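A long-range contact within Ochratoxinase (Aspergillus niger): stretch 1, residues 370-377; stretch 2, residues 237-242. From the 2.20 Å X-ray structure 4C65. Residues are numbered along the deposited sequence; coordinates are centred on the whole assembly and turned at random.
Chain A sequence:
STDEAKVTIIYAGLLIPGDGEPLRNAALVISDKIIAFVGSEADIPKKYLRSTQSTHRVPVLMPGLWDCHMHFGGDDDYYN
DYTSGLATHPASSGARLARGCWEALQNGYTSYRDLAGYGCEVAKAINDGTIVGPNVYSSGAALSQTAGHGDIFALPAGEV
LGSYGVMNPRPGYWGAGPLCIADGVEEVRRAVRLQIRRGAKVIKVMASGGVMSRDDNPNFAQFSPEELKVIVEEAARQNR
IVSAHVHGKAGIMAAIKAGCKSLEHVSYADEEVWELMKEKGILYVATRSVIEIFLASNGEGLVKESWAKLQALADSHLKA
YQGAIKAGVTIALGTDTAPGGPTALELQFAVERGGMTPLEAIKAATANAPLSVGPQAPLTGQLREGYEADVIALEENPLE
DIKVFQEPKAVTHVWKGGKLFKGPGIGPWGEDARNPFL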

# COMPACT_ATOMS: atom_id res chain seq x y z
N PRO A 370 25.76 -34.30 12.57
CA PRO A 370 25.67 -33.70 11.24
C PRO A 370 24.57 -34.26 10.32
O PRO A 370 24.21 -33.59 9.34
CB PRO A 370 27.05 -33.96 10.63
CG PRO A 370 27.93 -34.35 11.75
CD PRO A 370 27.06 -34.93 12.81
N LEU A 371 24.04 -35.44 10.63
CA LEU A 371 22.87 -35.96 9.90
C LEU A 371 21.70 -34.98 9.99
O LEU A 371 20.84 -34.92 9.11
CB LEU A 371 22.43 -37.31 10.42
CG LEU A 371 23.40 -38.47 10.24
CD1 LEU A 371 22.91 -39.66 11.05
CD2 LEU A 371 23.56 -38.84 8.77
N SER A 372 21.74 -34.15 11.02
CA SER A 372 20.73 -33.11 11.23
C SER A 372 20.64 -32.10 10.09
O SER A 372 19.60 -31.42 9.99
CB SER A 372 20.97 -32.38 12.55
OG SER A 372 22.10 -31.51 12.49
N VAL A 373 21.70 -31.96 9.28
CA VAL A 373 21.70 -31.01 8.15
C VAL A 373 21.95 -31.69 6.83
O VAL A 373 22.13 -31.03 5.82
CB VAL A 373 22.69 -29.84 8.36
CG1 VAL A 373 22.37 -29.10 9.65
CG2 VAL A 373 24.13 -30.31 8.37
N GLY A 374 21.86 -33.02 6.83
CA GLY A 374 21.81 -33.77 5.60
C GLY A 374 23.01 -33.50 4.72
O GLY A 374 24.13 -33.53 5.21
N PRO A 375 22.79 -33.25 3.43
CA PRO A 375 23.93 -33.06 2.51
C PRO A 375 24.71 -31.78 2.73
O PRO A 375 25.69 -31.57 2.05
CB PRO A 375 23.29 -33.03 1.12
CG PRO A 375 21.86 -33.37 1.30
CD PRO A 375 21.49 -33.33 2.74
N GLN A 376 24.27 -30.92 3.65
CA GLN A 376 25.00 -29.67 3.96
C GLN A 376 26.11 -29.89 4.97
O GLN A 376 26.91 -28.99 5.23
CB GLN A 376 24.06 -28.62 4.53
CG GLN A 376 23.03 -28.14 3.54
CD GLN A 376 23.67 -27.44 2.36
OE1 GLN A 376 24.46 -26.51 2.53
NE2 GLN A 376 23.34 -27.89 1.18
N ALA A 377 26.19 -31.11 5.50
CA ALA A 377 27.22 -31.45 6.49
C ALA A 377 28.54 -31.77 5.81
O ALA A 377 28.58 -32.56 4.88
CB ALA A 377 26.79 -32.65 7.32
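Stretch 2 237-242: RQNRIV

Stretch 2 carries no regular helix or strand where it meets stretch 1; Val-242 lies in a strand and makes no contact. It lies against the end of a 3-10 segment that begins earlier in the chain, and at least 130 residues separate any two that touch. The two backbones run in opposite senses: Gly-374 is nearest Ile-241, with 5.8 Å between their CA atoms, and one step further along Pro-375 is nearest Asn-239, CA to CA 5.9 Å. The contact is small, 346 Å² summed over both sides, and rests on two devices, an isoleucine laid along the 3-10 backbone and a glutamine that reaches for a carbonyl.

Pro-370 stands out of reach and marks the near limit of the contact. From Leu-371 onward the partner is Ile-241, whose CA-to-CB bond points toward stretch 1, with chi1 at p and chi2 at t. Its CD1 lies 3.6 Å from the O of Leu-371 and 3.5 Å from the O of Ser-372. These are packing contacts with main-chain atoms: the CA-to-CB bond of Leu-371 runs sideways and those of Ser-372 and Val-373 point away, so the closest approaches of the isoleucine here are to backbone atoms. At Val-373 the approach is C to Ile-241 CG1, 4.0 Å. The backbone is already held from within, since Val-373 N donates to Pro-370 O at 3.0 Å and Gly-374 N to Leu-371 O at 3.1 Å.

Gly-374 shows why a residue without a side chain suits this place. Its phi of 58° favours glycine, and a CB would point toward stretch 2 and come within 2.7 Å of Ile-241 CG2, a clash, besides striking its own neighbour's ring at 2.3 Å from Pro-375 CD. The N of Gly-374 lies 3.8 Å from Ile-241 CD1.

Pro-375 turns its CA-to-CB bond toward stretch 2 and touches two residues. Its CD meets Ile-241 CG2 at 3.8 Å, the one apolar side-chain pair of the contact, while its CB lies 3.5 Å from Asn-239 ND2. Asn-239 itself has a positive phi of 62°.

Gln-376 supplies the polar tie. Its CA-to-CB bond runs sideways, but with chi1 and chi2 both at m the end of the side chain comes nearer, and NE2 donates a hydrogen bond to Asn-239 O at 2.9 Å, nearly straight at 166°. The acceptor is a main-chain carbonyl, so the bond itself draws on no side-chain group of Asn-239. The amide also covers one face of the Arg-240 guanidinium, with its CD over that face and NE2 3.6 Å from Arg-240 NH1. That NH1 is held in turn by Gln-238 O, to which it donates at 2.7 Å, so the arginine braces its own loop while lending a surface to the glutamine. Ala-377 lies beyond reach, and the contact ends.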

# COMPACT_ATOMS: atom_id res chain seq x y z
N ARG A 237 15.82 -29.57 -3.68
CA ARG A 237 16.41 -29.07 -4.92
C ARG A 237 17.69 -28.27 -4.68
O ARG A 237 18.55 -28.21 -5.54
CB ARG A 237 15.39 -28.28 -5.71
CG ARG A 237 15.73 -28.09 -7.17
CD ARG A 237 14.49 -27.99 -8.01
NE ARG A 237 13.66 -26.97 -7.42
CZ ARG A 237 12.42 -27.11 -6.99
NH1 ARG A 237 11.72 -28.25 -7.10
NH2 ARG A 237 11.86 -26.06 -6.44
N GLN A 238 17.84 -27.71 -3.48
CA GLN A 238 19.03 -27.02 -3.11
C GLN A 238 19.85 -27.83 -2.08
O GLN A 238 20.70 -27.28 -1.39
CB GLN A 238 18.70 -25.62 -2.56
CG GLN A 238 17.86 -24.75 -3.48
CD GLN A 238 18.48 -24.60 -4.85
OE1 GLN A 238 19.69 -24.37 -4.97
NE2 GLN A 238 17.67 -24.67 -5.87
N ASN A 239 19.60 -29.13 -2.02
CA ASN A 239 20.34 -30.02 -1.12
C ASN A 239 20.19 -29.70 0.35
O ASN A 239 21.16 -29.81 1.12
CB ASN A 239 21.82 -30.10 -1.52
CG ASN A 239 22.13 -31.38 -2.28
OD1 ASN A 239 21.30 -31.91 -3.01
ND2 ASN A 239 23.36 -31.82 -2.18
N ARG A 240 18.98 -29.29 0.73
CA ARG A 240 18.64 -29.17 2.14
C ARG A 240 17.64 -30.30 2.50
O ARG A 240 16.87 -30.73 1.66
CB ARG A 240 18.01 -27.84 2.44
CG ARG A 240 18.98 -26.72 2.73
CD ARG A 240 19.85 -26.36 1.54
NE ARG A 240 20.51 -25.09 1.79
CZ ARG A 240 21.33 -24.46 0.96
NH1 ARG A 240 21.65 -24.99 -0.22
NH2 ARG A 240 21.81 -23.29 1.31
N ILE A 241 17.67 -30.71 3.75
CA ILE A 241 16.61 -31.52 4.29
C ILE A 241 15.71 -30.66 5.21
O ILE A 241 16.03 -29.51 5.52
CB ILE A 241 17.15 -32.70 5.07
CG1 ILE A 241 18.01 -32.22 6.24
CG2 ILE A 241 17.93 -33.62 4.13
CD1 ILE A 241 18.13 -33.25 7.34
N VAL A 242 14.54 -31.21 5.55
CA VAL A 242 13.58 -30.49 6.33
C VAL A 242 13.52 -31.14 7.69
O VAL A 242 13.47 -32.36 7.81
CB VAL A 242 12.19 -30.51 5.69
CG1 VAL A 242 11.16 -29.93 6.63
CG2 VAL A 242 12.20 -29.78 4.37